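Local coordinates for pseudopodium-enriched atypical kinase 1 (Homo sapiens, PDB 6BHC), which is a pseudokinase with a protein-kinase fold, an unusual catalytic cleft and a novel mode of dimerisation, and probably works in signalling as a scaffold, at residues F57-D62 / Y86-C91; P300-R305 / A310-I315; V180-L185 / D408-Q413. The protein carries 1 engineered substitution. All coordinates share one frame; numbering follows the deposited sequence.

Interaction 1 of 3, residues F57-D62 / Y86-C91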
ATOM      1  N   PHE A  57      -6.643 -38.919  14.400  1.00 62.15           N
ATOM      2  CA  PHE A  57      -7.426 -37.686  14.353  1.00 61.00           C
ATOM      3  C   PHE A  57      -8.242 -37.597  15.636  1.00 58.75           C
ATOM      4  O   PHE A  57      -9.288 -38.239  15.767  1.00 63.99           O
ATOM      5  CB  PHE A  57      -8.315 -37.650  13.113  1.00 40.93           C
ATOM      6  CG  PHE A  57      -7.553 -37.471  11.833  1.00 47.43           C
ATOM      7  CD1 PHE A  57      -7.093 -38.569  11.123  1.00 45.88           C
ATOM      8  CD2 PHE A  57      -7.285 -36.203  11.344  1.00 39.22           C
ATOM      9  CE1 PHE A  57      -6.387 -38.406   9.946  1.00 45.27           C
ATOM     10  CE2 PHE A  57      -6.580 -36.033  10.168  1.00 38.93           C
ATOM     11  CZ  PHE A  57      -6.129 -37.135   9.468  1.00 46.23           C
ATOM     12  N   ARG A  58      -7.757 -36.802  16.585  1.00 51.41           N
ATOM     13  CA  ARG A  58      -8.442 -36.591  17.854  1.00 51.27           C
ATOM     14  C   ARG A  58      -9.471 -35.484  17.664  1.00 43.12           C
ATOM     15  O   ARG A  58      -9.110 -34.320  17.460  1.00 42.43           O
ATOM     16  CB  ARG A  58      -7.451 -36.239  18.961  1.00 56.90           C
ATOM     17  CG  ARG A  58      -6.503 -37.367  19.356  1.00 48.98           C
ATOM     18  CD  ARG A  58      -5.280 -37.431  18.450  1.00 49.18           C
ATOM     19  NE  ARG A  58      -4.573 -36.155  18.394  1.00 58.37           N
ATOM     20  CZ  ARG A  58      -3.628 -35.785  19.253  1.00 56.23           C
ATOM     21  NH1 ARG A  58      -3.274 -36.595  20.242  1.00 53.39           N
ATOM     22  NH2 ARG A  58      -3.038 -34.603  19.123  1.00 55.99           N
ATOM     23  N   LEU A  59     -10.750 -35.846  17.719  1.00 53.05           N
ATOM     24  CA  LEU A  59     -11.811 -34.863  17.560  1.00 51.89           C
ATOM     25  C   LEU A  59     -11.809 -33.895  18.735  1.00 54.33           C
ATOM     26  O   LEU A  59     -11.854 -34.310  19.898  1.00 55.48           O
ATOM     27  CB  LEU A  59     -13.168 -35.556  17.444  1.00 48.53           C
ATOM     28  CG  LEU A  59     -13.322 -36.540  16.283  1.00 47.77           C
ATOM     29  CD1 LEU A  59     -14.753 -37.044  16.194  1.00 47.59           C
ATOM     30  CD2 LEU A  59     -12.892 -35.897  14.973  1.00 46.03           C
ATOM     31  N   THR A  60     -11.753 -32.600  18.429  1.00 53.50           N
ATOM     32  CA  THR A  60     -11.725 -31.571  19.457  1.00 54.20           C
ATOM     33  C   THR A  60     -13.090 -31.315  20.080  1.00 57.28           C
ATOM     34  O   THR A  60     -13.176 -30.565  21.058  1.00 68.99           O
ATOM     35  CB  THR A  60     -11.176 -30.268  18.873  1.00 50.85           C
ATOM     36  OG1 THR A  60     -12.035 -29.818  17.819  1.00 49.74           O
ATOM     37  CG2 THR A  60      -9.778 -30.489  18.315  1.00 56.93           C
ATOM     38  N   SER A  61     -14.148 -31.919  19.545  1.00 54.86           N
ATOM     39  CA  SER A  61     -15.492 -31.730  20.068  1.00 53.93           C
ATOM     40  C   SER A  61     -16.361 -32.884  19.593  1.00 63.80           C
ATOM     41  O   SER A  61     -16.080 -33.516  18.572  1.00 67.41           O
ATOM     42  CB  SER A  61     -16.086 -30.387  19.624  1.00 58.81           C
ATOM     43  OG  SER A  61     -17.439 -30.267  20.028  1.00 67.09           O
ATOM     44  N   ASP A  62     -17.422 -33.151  20.351  1.00 76.99           N
ATOM     45  CA  ASP A  62     -18.375 -34.185  19.971  1.00 88.03           C
ATOM     46  C   ASP A  62     -19.544 -33.645  19.162  1.00 78.79           C
ATOM     47  O   ASP A  62     -20.217 -34.424  18.479  1.00 87.42           O
ATOM     48  CB  ASP A  62     -18.901 -34.909  21.214  1.00107.03           C
ATOM     49  CG  ASP A  62     -17.861 -35.820  21.838  1.00121.11           C
ATOM     50  OD1 ASP A  62     -16.900 -36.194  21.133  1.00122.15           O
ATOM     51  OD2 ASP A  62     -18.007 -36.166  23.030  1.00128.03           O
ATOM     52  N   TYR A  86      -7.478 -28.965  11.003  1.00 38.71           N
ATOM     53  CA  TYR A  86      -7.921 -30.080  10.183  1.00 44.15           C
ATOM     54  C   TYR A  86      -9.387 -30.351  10.477  1.00 40.63           C
ATOM     55  O   TYR A  86      -9.837 -30.200  11.615  1.00 35.70           O
ATOM     56  CB  TYR A  86      -7.094 -31.348  10.442  1.00 35.16           C
ATOM     57  CG  TYR A  86      -5.679 -31.294   9.912  1.00 39.75           C
ATOM     58  CD1 TYR A  86      -5.399 -31.606   8.587  1.00 39.04           C
ATOM     59  CD2 TYR A  86      -4.619 -30.945  10.739  1.00 41.31           C
ATOM     60  CE1 TYR A  86      -4.104 -31.563   8.099  1.00 41.04           C
ATOM     61  CE2 TYR A  86      -3.322 -30.900  10.261  1.00 43.95           C
ATOM     62  CZ  TYR A  86      -3.070 -31.210   8.942  1.00 44.34           C
ATOM     63  OH  TYR A  86      -1.780 -31.166   8.465  1.00 47.08           O
ATOM     64  N   ALA A  87     -10.124 -30.746   9.444  1.00 32.06           N
ATOM     65  CA  ALA A  87     -11.524 -31.121   9.569  1.00 31.76           C
ATOM     66  C   ALA A  87     -11.706 -32.530   9.027  1.00 39.21           C
ATOM     67  O   ALA A  87     -11.174 -32.863   7.962  1.00 34.32           O
ATOM     68  CB  ALA A  87     -12.430 -30.138   8.824  1.00 30.45           C
ATOM     69  N   VAL A  88     -12.444 -33.353   9.764  1.00 32.93           N
ATOM     70  CA  VAL A  88     -12.738 -34.725   9.370  1.00 36.18           C
ATOM     71  C   VAL A  88     -14.099 -34.738   8.690  1.00 40.89           C
ATOM     72  O   VAL A  88     -15.114 -34.381   9.302  1.00 43.16           O
ATOM     73  CB  VAL A  88     -12.711 -35.675  10.578  1.00 39.57           C
ATOM     74  CG1 VAL A  88     -13.285 -37.024  10.198  1.00 36.25           C
ATOM     75  CG2 VAL A  88     -11.289 -35.823  11.098  1.00 41.77           C
ATOM     76  N   LYS A  89     -14.123 -35.141   7.424  1.00 37.74           N
ATOM     77  CA  LYS A  89     -15.344 -35.182   6.628  1.00 37.78           C
ATOM     78  C   LYS A  89     -15.791 -36.635   6.501  1.00 33.19           C
ATOM     79  O   LYS A  89     -15.126 -37.438   5.838  1.00 33.73           O
ATOM     80  CB  LYS A  89     -15.111 -34.547   5.258  1.00 31.18           C
ATOM     81  CG  LYS A  89     -16.328 -34.528   4.356  1.00 32.60           C
ATOM     82  CD  LYS A  89     -15.998 -33.965   2.980  1.00 33.82           C
ATOM     83  CE  LYS A  89     -17.222 -33.971   2.075  1.00 37.98           C
ATOM     84  NZ  LYS A  89     -16.938 -33.381   0.736  1.00 31.43           N
ATOM     85  N   ILE A  90     -16.909 -36.969   7.137  1.00 37.48           N
ATOM     86  CA  ILE A  90     -17.447 -38.325   7.143  1.00 38.58           C
ATOM     87  C   ILE A  90     -18.620 -38.362   6.172  1.00 34.87           C
ATOM     88  O   ILE A  90     -19.704 -37.851   6.472  1.00 34.84           O
ATOM     89  CB  ILE A  90     -17.875 -38.760   8.551  1.00 36.58           C
ATOM     90  CG1 ILE A  90     -16.766 -38.470   9.564  1.00 35.99           C
ATOM     91  CG2 ILE A  90     -18.224 -40.241   8.564  1.00 37.21           C
ATOM     92  CD1 ILE A  90     -17.151 -38.794  10.993  1.00 44.31           C
ATOM     93  N   CYS A  91     -18.415 -38.983   5.014  1.00 35.49           N
ATOM     94  CA  CYS A  91     -19.387 -38.943   3.934  1.00 42.83           C
ATOM     95  C   CYS A  91     -20.562 -39.880   4.213  1.00 45.32           C
ATOM     96  O   CYS A  91     -20.467 -40.831   4.994  1.00 47.98           O
ATOM     97  CB  CYS A  91     -18.713 -39.305   2.610  1.00 42.02           C
ATOM     98  SG  CYS A  91     -17.307 -38.237   2.211  1.00 44.99           S
TER

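Interaction 2 of 3, residues P300-R305 / A310-I315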
ATOM      1  N   PRO A 300     -45.900 -24.334  -9.045  1.00 65.39           N
ATOM      2  CA  PRO A 300     -45.476 -25.629  -9.602  1.00 75.57           C
ATOM      3  C   PRO A 300     -46.086 -25.946 -10.960  1.00 88.74           C
ATOM      4  O   PRO A 300     -46.331 -27.115 -11.272  1.00 98.73           O
ATOM      5  CB  PRO A 300     -45.945 -26.638  -8.543  1.00 73.33           C
ATOM      6  CG  PRO A 300     -46.350 -25.817  -7.340  1.00 70.50           C
ATOM      7  CD  PRO A 300     -46.792 -24.503  -7.889  1.00 66.13           C
ATOM      8  N   GLU A 301     -46.335 -24.921 -11.777  1.00 90.91           N
ATOM      9  CA  GLU A 301     -46.851 -25.123 -13.124  1.00100.40           C
ATOM     10  C   GLU A 301     -46.007 -24.419 -14.180  1.00 97.05           C
ATOM     11  O   GLU A 301     -46.448 -24.297 -15.329  1.00 99.77           O
ATOM     12  CB  GLU A 301     -48.310 -24.659 -13.219  1.00108.88           C
ATOM     13  CG  GLU A 301     -49.271 -25.493 -12.385  1.00115.39           C
ATOM     14  CD  GLU A 301     -50.715 -25.060 -12.542  1.00119.13           C
ATOM     15  OE1 GLU A 301     -50.966 -24.060 -13.248  1.00122.67           O
ATOM     16  OE2 GLU A 301     -51.601 -25.722 -11.960  1.00117.26           O
ATOM     17  N   LEU A 302     -44.809 -23.953 -13.822  1.00 89.82           N
ATOM     18  CA  LEU A 302     -43.922 -23.335 -14.800  1.00 78.03           C
ATOM     19  C   LEU A 302     -43.177 -24.372 -15.627  1.00 79.40           C
ATOM     20  O   LEU A 302     -42.871 -24.120 -16.798  1.00 84.36           O
ATOM     21  CB  LEU A 302     -42.923 -22.414 -14.097  1.00 76.45           C
ATOM     22  CG  LEU A 302     -43.498 -21.255 -13.282  1.00 74.59           C
ATOM     23  CD1 LEU A 302     -42.390 -20.515 -12.549  1.00 70.12           C
ATOM     24  CD2 LEU A 302     -44.279 -20.304 -14.177  1.00 77.71           C
ATOM     25  N   LYS A 303     -42.877 -25.536 -15.045  1.00 82.26           N
ATOM     26  CA  LYS A 303     -42.151 -26.564 -15.783  1.00 93.86           C
ATOM     27  C   LYS A 303     -43.027 -27.238 -16.830  1.00102.41           C
ATOM     28  O   LYS A 303     -42.511 -27.750 -17.829  1.00108.94           O
ATOM     29  CB  LYS A 303     -41.585 -27.603 -14.817  1.00 92.97           C
ATOM     30  CG  LYS A 303     -40.450 -27.083 -13.959  1.00 86.46           C
ATOM     31  CD  LYS A 303     -39.380 -26.428 -14.818  1.00 75.11           C
ATOM     32  CE  LYS A 303     -38.084 -26.274 -14.051  1.00 60.24           C
ATOM     33  NZ  LYS A 303     -37.557 -27.598 -13.629  1.00 60.96           N
ATOM     34  N   GLU A 304     -44.340 -27.252 -16.622  1.00102.39           N
ATOM     35  CA  GLU A 304     -45.280 -27.817 -17.578  1.00105.73           C
ATOM     36  C   GLU A 304     -45.673 -26.824 -18.666  1.00102.85           C
ATOM     37  O   GLU A 304     -46.611 -27.089 -19.425  1.00102.92           O
ATOM     38  CB  GLU A 304     -46.523 -28.325 -16.847  1.00110.79           C
ATOM     39  CG  GLU A 304     -46.233 -29.486 -15.907  1.00114.78           C
ATOM     40  CD  GLU A 304     -47.170 -29.531 -14.720  1.00118.81           C
ATOM     41  OE1 GLU A 304     -47.969 -28.585 -14.554  1.00120.37           O
ATOM     42  OE2 GLU A 304     -47.104 -30.510 -13.947  1.00119.42           O
ATOM     43  N   ARG A 305     -44.978 -25.693 -18.754  1.00100.11           N
ATOM     44  CA  ARG A 305     -45.212 -24.687 -19.781  1.00 99.58           C
ATOM     45  C   ARG A 305     -43.855 -24.168 -20.245  1.00 98.71           C
ATOM     46  O   ARG A 305     -42.806 -24.727 -19.912  1.00100.30           O
ATOM     47  CB  ARG A 305     -46.102 -23.555 -19.247  1.00 96.76           C
ATOM     48  CG  ARG A 305     -47.509 -23.977 -18.857  1.00 97.63           C
ATOM     49  CD  ARG A 305     -48.168 -22.959 -17.930  1.00 97.14           C
ATOM     50  NE  ARG A 305     -48.312 -21.641 -18.543  1.00 97.86           N
ATOM     51  CZ  ARG A 305     -47.508 -20.610 -18.304  1.00 93.66           C
ATOM     52  NH1 ARG A 305     -47.718 -19.447 -18.907  1.00 93.03           N
ATOM     53  NH2 ARG A 305     -46.493 -20.738 -17.460  1.00 91.43           N
ATOM     54  N   ALA A 310     -42.697 -12.461 -16.720  1.00 66.90           N
ATOM     55  CA  ALA A 310     -43.804 -12.087 -15.847  1.00 67.76           C
ATOM     56  C   ALA A 310     -44.389 -13.272 -15.091  1.00 62.62           C
ATOM     57  O   ALA A 310     -45.136 -13.060 -14.128  1.00 69.32           O
ATOM     58  CB  ALA A 310     -44.904 -11.401 -16.660  1.00 67.59           C
ATOM     59  N   ASP A 311     -44.075 -14.503 -15.493  1.00 51.92           N
ATOM     60  CA  ASP A 311     -44.612 -15.669 -14.802  1.00 43.07           C
ATOM     61  C   ASP A 311     -43.838 -15.996 -13.529  1.00 38.02           C
ATOM     62  O   ASP A 311     -44.397 -16.612 -12.615  1.00 39.70           O
ATOM     63  CB  ASP A 311     -44.612 -16.880 -15.735  1.00 54.93           C
ATOM     64  CG  ASP A 311     -45.489 -16.678 -16.956  1.00 71.44           C
ATOM     65  OD1 ASP A 311     -46.600 -16.125 -16.815  1.00 74.56           O
ATOM     66  OD2 ASP A 311     -45.064 -17.075 -18.061  1.00 76.76           O
ATOM     67  N   LEU A 312     -42.568 -15.601 -13.449  1.00 28.44           N
ATOM     68  CA  LEU A 312     -41.765 -15.916 -12.278  1.00 45.87           C
ATOM     69  C   LEU A 312     -42.241 -15.118 -11.064  1.00 41.64           C
ATOM     70  O   LEU A 312     -42.704 -13.983 -11.198  1.00 39.18           O
ATOM     71  CB  LEU A 312     -40.290 -15.625 -12.545  1.00 39.68           C
ATOM     72  CG  LEU A 312     -39.586 -16.538 -13.552  1.00 38.13           C
ATOM     73  CD1 LEU A 312     -38.173 -16.050 -13.822  1.00 28.31           C
ATOM     74  CD2 LEU A 312     -39.571 -17.974 -13.051  1.00 30.27           C
ATOM     75  N   PRO A 313     -42.144 -15.697  -9.866  1.00 44.30           N
ATOM     76  CA  PRO A 313     -42.530 -14.955  -8.658  1.00 43.69           C
ATOM     77  C   PRO A 313     -41.646 -13.733  -8.457  1.00 33.39           C
ATOM     78  O   PRO A 313     -40.446 -13.757  -8.739  1.00 41.44           O
ATOM     79  CB  PRO A 313     -42.340 -15.980  -7.534  1.00 45.31           C
ATOM     80  CG  PRO A 313     -42.392 -17.312  -8.216  1.00 49.48           C
ATOM     81  CD  PRO A 313     -41.780 -17.091  -9.566  1.00 48.45           C
ATOM     82  N   ARG A 314     -42.254 -12.657  -7.962  1.00 36.79           N
ATOM     83  CA  ARG A 314     -41.565 -11.382  -7.828  1.00 33.28           C
ATOM     84  C   ARG A 314     -40.711 -11.362  -6.567  1.00 28.91           C
ATOM     85  O   ARG A 314     -41.177 -11.720  -5.482  1.00 35.58           O
ATOM     86  CB  ARG A 314     -42.574 -10.234  -7.795  1.00 41.08           C
ATOM     87  CG  ARG A 314     -43.531 -10.208  -8.975  1.00 46.09           C
ATOM     88  CD  ARG A 314     -42.830  -9.795 -10.259  1.00 48.85           C
ATOM     89  NE  ARG A 314     -43.698  -9.949 -11.423  1.00 55.15           N
ATOM     90  CZ  ARG A 314     -44.571  -9.033 -11.834  1.00 54.89           C
ATOM     91  NH1 ARG A 314     -44.696  -7.890 -11.174  1.00 55.41           N
ATOM     92  NH2 ARG A 314     -45.320  -9.263 -12.903  1.00 55.02           N
ATOM     93  N   ILE A 315     -39.463 -10.938  -6.712  1.00 21.61           N
ATOM     94  CA  ILE A 315     -38.591 -10.737  -5.553  1.00 29.19           C
ATOM     95  C   ILE A 315     -38.951  -9.412  -4.895  1.00 33.84           C
ATOM     96  O   ILE A 315     -39.061  -8.391  -5.595  1.00 40.23           O
ATOM     97  CB  ILE A 315     -37.125 -10.764  -5.976  1.00 32.24           C
ATOM     98  CG1 ILE A 315     -36.741 -12.159  -6.474  1.00 33.54           C
ATOM     99  CG2 ILE A 315     -36.231 -10.336  -4.821  1.00 30.51           C
ATOM    100  CD1 ILE A 315     -35.292 -12.286  -6.886  1.00 32.43           C
TER

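Interaction 3 of 3, residues V180-L185 / D408-Q413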
ATOM      1  N   VAL A 180     -25.334 -11.414   0.235  1.00 18.79           N
ATOM      2  CA  VAL A 180     -25.814 -12.389  -0.737  1.00 24.59           C
ATOM      3  C   VAL A 180     -25.085 -12.221  -2.064  1.00 25.08           C
ATOM      4  O   VAL A 180     -24.648 -13.202  -2.676  1.00 27.13           O
ATOM      5  CB  VAL A 180     -27.342 -12.270  -0.900  1.00 17.34           C
ATOM      6  CG1 VAL A 180     -27.818 -13.064  -2.106  1.00 16.35           C
ATOM      7  CG2 VAL A 180     -28.042 -12.752   0.359  1.00 15.99           C
ATOM      8  N   CYS A 181     -24.922 -10.973  -2.518  1.00 16.19           N
ATOM      9  CA  CYS A 181     -24.185 -10.729  -3.756  1.00 22.74           C
ATOM     10  C   CYS A 181     -22.738 -11.192  -3.642  1.00 16.94           C
ATOM     11  O   CYS A 181     -22.170 -11.719  -4.606  1.00 23.74           O
ATOM     12  CB  CYS A 181     -24.243  -9.246  -4.124  1.00 17.55           C
ATOM     13  SG  CYS A 181     -25.878  -8.648  -4.619  1.00 22.31           S
ATOM     14  N   LEU A 182     -22.123 -11.003  -2.472  1.00 15.60           N
ATOM     15  CA  LEU A 182     -20.732 -11.410  -2.297  1.00 21.99           C
ATOM     16  C   LEU A 182     -20.591 -12.926  -2.304  1.00 23.29           C
ATOM     17  O   LEU A 182     -19.620 -13.461  -2.855  1.00 25.11           O
ATOM     18  CB  LEU A 182     -20.171 -10.820  -1.004  1.00 21.37           C
ATOM     19  CG  LEU A 182     -19.710  -9.365  -1.098  1.00 36.88           C
ATOM     20  CD1 LEU A 182     -19.403  -8.805   0.281  1.00 43.86           C
ATOM     21  CD2 LEU A 182     -18.492  -9.254  -2.007  1.00 24.39           C
ATOM     22  N   LEU A 183     -21.542 -13.639  -1.697  1.00 16.43           N
ATOM     23  CA  LEU A 183     -21.508 -15.097  -1.750  1.00 24.11           C
ATOM     24  C   LEU A 183     -21.789 -15.601  -3.160  1.00 23.60           C
ATOM     25  O   LEU A 183     -21.132 -16.536  -3.633  1.00 29.50           O
ATOM     26  CB  LEU A 183     -22.510 -15.687  -0.758  1.00 25.90           C
ATOM     27  CG  LEU A 183     -22.238 -15.402   0.719  1.00 28.53           C
ATOM     28  CD1 LEU A 183     -23.230 -16.145   1.603  1.00 33.42           C
ATOM     29  CD2 LEU A 183     -20.806 -15.768   1.084  1.00 19.57           C
ATOM     30  N   LEU A 184     -22.758 -14.992  -3.847  1.00 22.06           N
ATOM     31  CA  LEU A 184     -23.057 -15.397  -5.216  1.00 19.60           C
ATOM     32  C   LEU A 184     -21.887 -15.119  -6.148  1.00 20.87           C
ATOM     33  O   LEU A 184     -21.655 -15.878  -7.098  1.00 21.42           O
ATOM     34  CB  LEU A 184     -24.316 -14.683  -5.712  1.00 19.59           C
ATOM     35  CG  LEU A 184     -25.647 -15.107  -5.084  1.00 29.74           C
ATOM     36  CD1 LEU A 184     -26.778 -14.201  -5.553  1.00 20.81           C
ATOM     37  CD2 LEU A 184     -25.956 -16.562  -5.405  1.00 19.47           C
ATOM     38  N   LEU A 185     -21.140 -14.042  -5.894  1.00 22.46           N
ATOM     39  CA  LEU A 185     -19.969 -13.738  -6.709  1.00 22.45           C
ATOM     40  C   LEU A 185     -18.903 -14.818  -6.566  1.00 20.64           C
ATOM     41  O   LEU A 185     -18.272 -15.213  -7.553  1.00 25.92           O
ATOM     42  CB  LEU A 185     -19.406 -12.371  -6.322  1.00 23.34           C
ATOM     43  CG  LEU A 185     -18.219 -11.872  -7.146  1.00 23.09           C
ATOM     44  CD1 LEU A 185     -18.611 -11.774  -8.605  1.00 26.81           C
ATOM     45  CD2 LEU A 185     -17.731 -10.528  -6.630  1.00 23.78           C
ATOM     46  N   ASP A 408     -11.794  -6.537  -0.841  1.00 22.96           N
ATOM     47  CA  ASP A 408     -10.791  -5.749  -1.551  1.00 21.97           C
ATOM     48  C   ASP A 408     -10.192  -6.538  -2.706  1.00 20.32           C
ATOM     49  O   ASP A 408      -9.986  -5.998  -3.800  1.00 24.72           O
ATOM     50  CB  ASP A 408      -9.692  -5.301  -0.588  1.00 35.95           C
ATOM     51  CG  ASP A 408     -10.221  -4.453   0.550  1.00 50.46           C
ATOM     52  OD1 ASP A 408     -11.253  -3.775   0.359  1.00 60.58           O
ATOM     53  OD2 ASP A 408      -9.598  -4.461   1.633  1.00 56.02           O
ATOM     54  N   TRP A 409      -9.895  -7.818  -2.477  1.00 23.96           N
ATOM     55  CA  TRP A 409      -9.381  -8.669  -3.544  1.00 22.47           C
ATOM     56  C   TRP A 409     -10.389  -8.785  -4.682  1.00 20.32           C
ATOM     57  O   TRP A 409     -10.045  -8.590  -5.853  1.00 25.03           O
ATOM     58  CB  TRP A 409      -9.031 -10.045  -2.975  1.00 19.43           C
ATOM     59  CG  TRP A 409      -8.629 -11.069  -3.994  1.00 26.05           C
ATOM     60  CD1 TRP A 409      -8.101 -10.841  -5.234  1.00 23.28           C
ATOM     61  CD2 TRP A 409      -8.729 -12.491  -3.857  1.00 30.32           C
ATOM     62  NE1 TRP A 409      -7.866 -12.032  -5.875  1.00 32.14           N
ATOM     63  CE2 TRP A 409      -8.245 -13.061  -5.052  1.00 34.96           C
ATOM     64  CE3 TRP A 409      -9.183 -13.337  -2.842  1.00 31.90           C
ATOM     65  CZ2 TRP A 409      -8.200 -14.438  -5.255  1.00 36.15           C
ATOM     66  CZ3 TRP A 409      -9.136 -14.703  -3.045  1.00 34.05           C
ATOM     67  CH2 TRP A 409      -8.647 -15.240  -4.242  1.00 35.43           C
ATOM     68  N   LEU A 410     -11.647  -9.090  -4.352  1.00 17.51           N
ATOM     69  CA  LEU A 410     -12.665  -9.250  -5.385  1.00 23.05           C
ATOM     70  C   LEU A 410     -12.883  -7.953  -6.156  1.00 22.18           C
ATOM     71  O   LEU A 410     -13.111  -7.976  -7.372  1.00 22.33           O
ATOM     72  CB  LEU A 410     -13.973  -9.735  -4.757  1.00 25.95           C
ATOM     73  CG  LEU A 410     -13.884 -11.048  -3.971  1.00 41.37           C
ATOM     74  CD1 LEU A 410     -15.233 -11.432  -3.379  1.00 45.74           C
ATOM     75  CD2 LEU A 410     -13.344 -12.167  -4.848  1.00 39.96           C
ATOM     76  N   CYS A 411     -12.813  -6.811  -5.469  1.00 22.10           N
ATOM     77  CA  CYS A 411     -12.958  -5.532  -6.157  1.00 21.25           C
ATOM     78  C   CYS A 411     -11.791  -5.285  -7.104  1.00 23.14           C
ATOM     79  O   CYS A 411     -11.981  -4.763  -8.209  1.00 29.28           O
ATOM     80  CB  CYS A 411     -13.076  -4.397  -5.140  1.00 30.78           C
ATOM     81  SG  CYS A 411     -13.350  -2.767  -5.875  1.00 26.45           S
ATOM     82  N   ALA A 412     -10.576  -5.657  -6.690  1.00 24.76           N
ATOM     83  CA  ALA A 412      -9.426  -5.535  -7.578  1.00 17.38           C
ATOM     84  C   ALA A 412      -9.567  -6.445  -8.792  1.00 23.28           C
ATOM     85  O   ALA A 412      -9.182  -6.064  -9.902  1.00 25.38           O
ATOM     86  CB  ALA A 412      -8.136  -5.845  -6.819  1.00 20.51           C
ATOM     87  N   GLN A 413     -10.110  -7.653  -8.601  1.00 23.04           N
ATOM     88  CA  GLN A 413     -10.344  -8.546  -9.733  1.00 26.05           C
ATOM     89  C   GLN A 413     -11.281  -7.909 -10.748  1.00 17.63           C
ATOM     90  O   GLN A 413     -11.068  -8.018 -11.960  1.00 22.15           O
ATOM     91  CB  GLN A 413     -10.927  -9.876  -9.256  1.00 27.14           C
ATOM     92  CG  GLN A 413      -9.948 -10.814  -8.581  1.00 39.67           C
ATOM     93  CD  GLN A 413     -10.530 -12.203  -8.380  1.00 50.20           C
ATOM     94  OE1 GLN A 413      -9.863 -13.099  -7.866  1.00 64.30           O
ATOM     95  NE2 GLN A 413     -11.782 -12.385  -8.788  1.00 53.79           N
TER

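Interaction 1 of 3, residues F57-D62 / Y86-C91
Val-88 and Phe-57 meet through a single methyl group, CG2 of the valine, which lies beside the root of the phenylalanine and the start of its ring. CG2 stands 4.0 Å from Phe-57 CB, 4.1 Å from Phe-57 CG and 4.0 Å from Phe-57 CD2. The methyl reaches the ring obliquely, squarely neither over a face nor at an edge, and the contact is made by CB and the near part of the ring, CG and CD2. The valine torsion selects the branch that does this work: CG1 is anti to the backbone N (chi1 169°), and CG2, anti to the carbonyl carbon, turns to the other strand. Leu-59, two residues further along the same strand as Phe-57, adds a second hydrocarbon from another direction. Its CD2 lies 4.2 Å from Val-88 CG2, and its side chain runs at about a right angle to the valine. One methyl is thus shared by an aromatic and an aliphatic neighbour. No hydrogen bond joins the two segments; dispersion and the exclusion of water carry the contact, at ordinary van der Waals spacing. Phe-57 points at strand 85-91 and Arg-58 away from it, while Leu-59 reaches Val-88 only with its CD2 end, as on a strand whose one face lines an apolar core. Strands 57-59 and 85-91 are not bonded neighbours: both pair antiparallel with strand 71-78, and the curl of the kinase N-lobe sheet brings their side chains together across it. Around them Phe-57 stacks on the ring of Tyr-78 and also touches Phe-124 of strand 123-128, Leu-59 rests on Tyr-74, and Val-88 packs against Ala-76 on one neighbouring strand, 71-78, and Val-147 on the other, 143-150.

Interaction 2 of 3, residues P300-R305 / A310-I315
Asp-311 faces two residues of 300-305 with chemically different parts of its side chain. Its CB is the apolar part, lying 3.8 Å from Leu-302 CD2. Further out, with CG anti to the carbonyl carbon (chi1 -62°), the carboxylate is carried to Arg-305, and CG sits 4.1 Å from Arg-305 NH1. Of the two oxygens, OD1 is 4.1 Å from Arg-305 NH1, whereas OD2 comes to 3.7 Å from that same nitrogen and forms a long salt bridge with it. OD2 lies in the plane of the guanidinium, at its edge, but the carboxylate is turned 83° against that plane, so the two groups do not pair side by side. The stronger polar hold on OD2 is the backbone N-H of Thr-308, which it accepts from within the short link between the segments. All of this belongs to the loop between helices 295-298 and 322-332 of the kinase C-lobe, which turns back on itself here: Leu-302 to Arg-305 form a type I beta turn, closed by Arg-305 N bonding to Leu-302 O. Replacing Asp-311 by alanine would retain CB against Leu-302, but would probably leave the N-H of Thr-308 without its acceptor and the Arg-305 guanidinium without this carboxylate. Apart from the charged pair, the second methyl of Leu-302, CD1, meets Leu-312 CD2 at 3.8 Å, the two side chains crossing at about a right angle. Both leucines are buried and also touch Tyr-307; Leu-302 leans on Phe-296 and Leu-312 on Tyr-287 of helix 277-289.

Interaction 3 of 3, residues V180-L185 / D408-Q413
Leu-410 projects from helix 406-417 toward Leu-182 and Leu-185 of helix 173-194, the long C-lobe helix that precedes the kinase catalytic loop. The later helix belongs to the C-terminal helical region, consistent with the split helical module through which kinases of the PEAK family dimerise, although the second subunit touches neither segment. The contact is wholly apolar. CD1 of Leu-410 is the single methyl that reaches both partners, standing 4.2 Å from Leu-182 CD2 and equally 4.2 Å from Leu-185 CD2. With CG anti to the carbonyl carbon (chi1 -57°), its extended side chain carries CD1 across to the two leucines, one helical turn apart. It slides past Leu-185 in the opposite direction but crosses Leu-182 obliquely. Leu-185, its CG anti to the backbone N (chi1 -177°), brings CD2 to the same methyl. Trp-355 touches both Leu-185 and Leu-410 and so adds an aromatic wall to the small cluster, while Gln-351 and Lys-347 of helix 343-354 border Leu-185. Trp-409, next to Leu-410, faces elsewhere, stacking on Phe-39 of the N-terminal helix 16-39 and meeting Phe-115 edge-to-face. Hydrogen bonds run within the helices instead of between them: Leu-185 N donates to Cys-181 O at 2.8 Å and Gln-413 N to Trp-409 O at 2.9 Å. At the start of the later helix, Asp-408 OD2 accepts a bond from the backbone N of Ser-405.

Overall arrangement
Interactions 1 and 3 are buried and purely apolar, but they serve different parts of the molecule: interaction 1 lies inside the curled N-lobe sheet, interaction 3 joins a C-lobe helix to the C-terminal helices and is nearer the middle of the chain. Interaction 2 is partly exposed and mixes a leucine pair with a long salt bridge at the surface. It lies within the chain loop closed by interaction 3, and the two come to about 9 Å at nearest atoms; segments of both touch helix 277-289. Interaction 1 is more remote, its nearest atoms about 26 Å from interaction 2 and about 18 Å from interaction 3.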